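Local coordinates for NTD biosynthesis operon protein NtdA (PDB 4K2M) that catalyses the reversible pyridoxal phosphate-dependent transamination of 3-dehydro-glucose 6-phosphate with glutamate, giving kanosamine 6-phosphate on the way to an antibiotic, at residues Val69-Thr79 and His414-Glu425. Residues are numbered along the deposited sequence; the frame is centred on the assembly and turned at random.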
loop_
_atom_site.group_PDB
_atom_site.type_symbol
_atom_site.label_atom_id
_atom_site.label_comp_id
_atom_site.label_asym_id
_atom_site.label_seq_id
_atom_site.Cartn_x
_atom_site.Cartn_y
_atom_site.Cartn_z
ATOM N N VAL A 69 0.856 19.751 26.346
ATOM C CA VAL A 69 1.068 20.006 24.931
ATOM C C VAL A 69 1.629 18.727 24.321
ATOM O O VAL A 69 2.820 18.441 24.456
ATOM C CB VAL A 69 2.083 21.137 24.702
ATOM C CG1 VAL A 69 2.289 21.377 23.211
ATOM C CG2 VAL A 69 1.627 22.438 25.368
ATOM N N PRO A 70 0.760 17.933 23.684
ATOM C CA PRO A 70 1.220 16.747 22.954
ATOM C C PRO A 70 2.097 17.161 21.786
ATOM O O PRO A 70 1.888 18.220 21.202
ATOM C CB PRO A 70 -0.078 16.121 22.434
ATOM C CG PRO A 70 -1.176 16.743 23.236
ATOM C CD PRO A 70 -0.705 18.097 23.630
ATOM N N PHE A 71 3.084 16.342 21.445
ATOM C CA PHE A 71 3.958 16.683 20.338
ATOM C C PHE A 71 3.221 16.630 18.994
ATOM O O PHE A 71 3.359 17.526 18.152
ATOM C CB PHE A 71 5.165 15.733 20.315
ATOM C CG PHE A 71 6.109 16.009 19.187
ATOM C CD1 PHE A 71 7.054 17.029 19.284
ATOM C CD2 PHE A 71 6.050 15.257 18.014
ATOM C CE1 PHE A 71 7.921 17.293 18.229
ATOM C CE2 PHE A 71 6.896 15.518 16.966
ATOM C CZ PHE A 71 7.845 16.537 17.067
ATOM N N LEU A 72 2.448 15.573 18.780
ATOM C CA LEU A 72 1.785 15.389 17.490
ATOM C C LEU A 72 0.526 14.557 17.651
ATOM O O LEU A 72 0.523 13.362 17.356
ATOM C CB LEU A 72 2.731 14.718 16.479
ATOM C CG LEU A 72 2.217 14.678 15.032
ATOM C CD1 LEU A 72 2.169 16.085 14.434
ATOM C CD2 LEU A 72 3.079 13.752 14.178
ATOM N N PRO A 73 -0.561 15.197 18.103
ATOM C CA PRO A 73 -1.853 14.522 18.272
ATOM C C PRO A 73 -2.468 14.272 16.893
ATOM O O PRO A 73 -2.904 15.218 16.227
ATOM C CB PRO A 73 -2.678 15.533 19.089
ATOM C CG PRO A 73 -2.054 16.861 18.804
ATOM C CD PRO A 73 -0.613 16.631 18.449
ATOM N N VAL A 74 -2.490 13.013 16.454
ATOM C CA VAL A 74 -2.847 12.735 15.068
ATOM C C VAL A 74 -4.270 13.114 14.731
ATOM O O VAL A 74 -4.591 13.308 13.558
ATOM C CB VAL A 74 -2.589 11.256 14.659
ATOM C CG1 VAL A 74 -1.124 10.934 14.805
ATOM C CG2 VAL A 74 -3.473 10.293 15.472
ATOM N N ASP A 75 -5.128 13.219 15.747
ATOM C CA ASP A 75 -6.510 13.595 15.500
ATOM C C ASP A 75 -6.588 15.041 15.031
ATOM O O ASP A 75 -7.519 15.427 14.323
ATOM C CB ASP A 75 -7.379 13.376 16.752
ATOM C CG ASP A 75 -6.896 14.176 17.944
ATOM O OD1 ASP A 75 -5.760 13.939 18.400
ATOM O OD2 ASP A 75 -7.653 15.044 18.426
ATOM N N ARG A 76 -5.593 15.838 15.397
ATOM C CA ARG A 76 -5.593 17.237 15.015
ATOM C C ARG A 76 -4.886 17.507 13.693
ATOM O O ARG A 76 -4.874 18.639 13.209
ATOM C CB ARG A 76 -5.022 18.091 16.155
ATOM C CG ARG A 76 -5.957 18.124 17.362
ATOM C CD ARG A 76 -5.309 18.811 18.554
ATOM N NE ARG A 76 -4.924 20.196 18.279
ATOM C CZ ARG A 76 -4.131 20.902 19.080
ATOM N NH1 ARG A 76 -3.653 20.340 20.192
ATOM N NH2 ARG A 76 -3.800 22.148 18.759
ATOM N N LEU A 77 -4.317 16.469 13.090
ATOM C CA LEU A 77 -3.688 16.634 11.786
ATOM C C LEU A 77 -4.721 16.630 10.662
ATOM O O LEU A 77 -4.393 16.892 9.504
ATOM C CB LEU A 77 -2.635 15.551 11.538
ATOM C CG LEU A 77 -1.385 15.669 12.398
ATOM C CD1 LEU A 77 -0.414 14.531 12.095
ATOM C CD2 LEU A 77 -0.724 17.011 12.151
ATOM N N ILE A 78 -5.970 16.329 10.993
ATOM C CA ILE A 78 -7.014 16.379 9.985
ATOM C C ILE A 78 -8.147 17.221 10.559
ATOM O O ILE A 78 -8.596 16.968 11.669
ATOM C CB ILE A 78 -7.467 14.962 9.541
ATOM C CG1 ILE A 78 -8.466 15.052 8.383
ATOM C CG2 ILE A 78 -8.051 14.158 10.708
ATOM C CD1 ILE A 78 -9.001 13.681 7.917
ATOM N N THR A 79 -8.570 18.251 9.829
ATOM C CA THR A 79 -9.570 19.198 10.355
ATOM C C THR A 79 -10.983 18.727 10.091
ATOM O O THR A 79 -11.196 17.823 9.273
ATOM C CB THR A 79 -9.394 20.599 9.739
ATOM O OG1 THR A 79 -9.671 20.539 8.331
ATOM C CG2 THR A 79 -7.967 21.091 9.955
ATOM N N HIS A 414 13.277 18.142 18.856
ATOM C CA HIS A 414 12.181 18.653 18.046
ATOM C C HIS A 414 11.058 19.194 18.916
ATOM O O HIS A 414 10.625 18.528 19.874
ATOM C CB HIS A 414 11.674 17.554 17.099
ATOM C CG HIS A 414 12.669 17.198 16.043
ATOM N ND1 HIS A 414 13.417 16.038 16.074
ATOM C CD2 HIS A 414 13.079 17.887 14.950
ATOM C CE1 HIS A 414 14.228 16.020 15.027
ATOM N NE2 HIS A 414 14.043 17.128 14.332
ATOM N N LEU A 415 10.587 20.391 18.557
ATOM C CA LEU A 415 9.510 21.064 19.268
ATOM C C LEU A 415 8.215 20.866 18.491
ATOM O O LEU A 415 8.257 20.759 17.266
ATOM C CB LEU A 415 9.818 22.555 19.358
ATOM C CG LEU A 415 11.166 22.908 19.971
ATOM C CD1 LEU A 415 11.200 24.424 20.137
ATOM C CD2 LEU A 415 11.348 22.207 21.312
ATOM N N PRO A 416 7.063 20.837 19.183
ATOM C CA PRO A 416 5.793 20.633 18.471
ATOM C C PRO A 416 5.585 21.651 17.349
ATOM O O PRO A 416 5.801 22.851 17.561
ATOM C CB PRO A 416 4.741 20.853 19.567
ATOM C CG PRO A 416 5.446 20.427 20.825
ATOM C CD PRO A 416 6.870 20.896 20.648
ATOM N N LEU A 417 5.199 21.175 16.162
ATOM C CA LEU A 417 4.916 22.074 15.036
ATOM C C LEU A 417 4.068 21.327 14.000
ATOM O O LEU A 417 4.516 20.366 13.380
ATOM C CB LEU A 417 6.207 22.635 14.418
ATOM C CG LEU A 417 6.021 23.884 13.522
ATOM C CD1 LEU A 417 7.327 24.670 13.341
ATOM C CD2 LEU A 417 5.452 23.530 12.141
ATOM N N TYR A 418 2.830 21.769 13.824
ATOM C CA TYR A 418 1.984 21.197 12.787
ATOM C C TYR A 418 0.915 22.247 12.541
ATOM O O TYR A 418 0.736 23.145 13.376
ATOM C CB TYR A 418 1.417 19.828 13.219
ATOM C CG TYR A 418 0.665 19.871 14.539
ATOM C CD1 TYR A 418 -0.716 20.027 14.574
ATOM C CD2 TYR A 418 1.347 19.744 15.745
ATOM C CE1 TYR A 418 -1.410 20.077 15.784
ATOM C CE2 TYR A 418 0.663 19.792 16.959
ATOM C CZ TYR A 418 -0.707 19.966 16.964
ATOM O OH TYR A 418 -1.377 20.008 18.168
ATOM N N PRO A 419 0.227 22.189 11.391
ATOM C CA PRO A 419 -0.602 23.365 11.053
ATOM C C PRO A 419 -1.725 23.698 12.040
ATOM O O PRO A 419 -2.022 24.889 12.209
ATOM C CB PRO A 419 -1.192 23.006 9.684
ATOM C CG PRO A 419 -0.247 22.029 9.113
ATOM C CD PRO A 419 0.300 21.224 10.276
ATOM N N SER A 420 -2.331 22.700 12.673
ATOM C CA SER A 420 -3.413 22.966 13.632
ATOM C C SER A 420 -2.946 23.210 15.069
ATOM O O SER A 420 -3.767 23.292 15.993
ATOM C CB SER A 420 -4.465 21.854 13.606
ATOM O OG SER A 420 -5.212 21.902 12.405
ATOM N N PHE A 421 -1.637 23.328 15.252
ATOM C CA PHE A 421 -1.061 23.655 16.550
ATOM C C PHE A 421 -1.534 25.061 16.924
ATOM O O PHE A 421 -1.692 25.919 16.048
ATOM C CB PHE A 421 0.447 23.638 16.393
ATOM C CG PHE A 421 1.219 23.702 17.686
ATOM C CD1 PHE A 421 0.900 22.867 18.756
ATOM C CD2 PHE A 421 2.323 24.543 17.789
ATOM C CE1 PHE A 421 1.659 22.901 19.937
ATOM C CE2 PHE A 421 3.095 24.578 18.959
ATOM C CZ PHE A 421 2.753 23.756 20.032
ATOM N N THR A 422 -1.779 25.319 18.205
ATOM C CA THR A 422 -2.255 26.649 18.592
ATOM C C THR A 422 -1.101 27.493 19.087
ATOM O O THR A 422 -0.101 26.970 19.584
ATOM C CB THR A 422 -3.369 26.609 19.666
ATOM O OG1 THR A 422 -2.856 26.041 20.875
ATOM C CG2 THR A 422 -4.556 25.794 19.193
ATOM N N LEU A 423 -1.233 28.808 18.963
ATOM C CA LEU A 423 -0.169 29.691 19.426
ATOM C C LEU A 423 -0.087 29.695 20.945
ATOM O O LEU A 423 0.991 29.857 21.510
ATOM C CB LEU A 423 -0.377 31.103 18.906
ATOM C CG LEU A 423 -0.448 31.223 17.396
ATOM C CD1 LEU A 423 -0.581 32.702 17.008
ATOM C CD2 LEU A 423 0.777 30.613 16.745
ATOM N N GLU A 424 -1.217 29.499 21.615
ATOM C CA GLU A 424 -1.184 29.414 23.073
ATOM C C GLU A 424 -0.452 28.159 23.579
ATOM O O GLU A 424 0.249 28.206 24.592
ATOM C CB GLU A 424 -2.590 29.545 23.682
ATOM C CG GLU A 424 -3.589 28.459 23.283
ATOM C CD GLU A 424 -4.468 28.865 22.095
ATOM O OE1 GLU A 424 -4.070 29.768 21.325
ATOM O OE2 GLU A 424 -5.556 28.270 21.932
ATOM N N GLU A 425 -0.579 27.040 22.869
ATOM C CA GLU A 425 0.278 25.893 23.172
ATOM C C GLU A 425 1.739 26.227 22.900
ATOM O O GLU A 425 2.629 25.855 23.671
ATOM C CB GLU A 425 -0.111 24.693 22.325
ATOM C CG GLU A 425 -1.386 23.995 22.728
ATOM C CD GLU A 425 -1.835 23.019 21.653
ATOM O OE1 GLU A 425 -2.273 23.470 20.568
ATOM O OE2 GLU A 425 -1.738 21.799 21.887
HETATM O O HOH W 1 -0.111 19.850 20.504
HETATM O O HOH W 2 4.758 18.344 15.914
HETATM O O HOH W 3 -2.723 19.982 11.483
HETATM O O HOH W 4 -7.316 20.045 14.013
#
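The irregular chain 69-79 runs beside 414-425, nearest where the CA atoms of Phe71 and Pro416 lie 4.7 Å apart; waters link Phe71 O to Leu417 N and Arg76 O to Ser420 N. Arg76, long enough to span the gap, bends at chi3 (60°) and forms an end-on salt bridge with Glu425: Arg76 NH1 donates to Glu425 OE2 (2.9 Å) and NH2 to OE1 (2.7 Å), both on the syn side, with the two flat groups only 22° from coplanar. Arg76 NH2 also donates a hydrogen bond to Ser420 O (3.0 Å), tilted from the carbonyl plane. Tyr418 combines an apolar ring, packed against Leu72, Pro73 and Leu77, with a hydroxyl that lies over one face of the Arg76 guanidinium and shares a water with Pro70 O and Glu425 OE2. Flat and apolar, Phe71 lays CD1 and CE1 along the backbone from His414 to Pro416, while Val69 CG1 meets the edge of the Phe421 ring, 3.7 Å from CE1. Thr422, the N-cap of helix 423-441, donates from N to Glu425 OE1 and accepts at OG1 from Glu425 N; its hydroxyl also donates to OE1. Glu425 thus serves both this capping box and the salt bridge, tying the linker before helix 80-93 to the C-terminal part of this aspartate-aminotransferase fold.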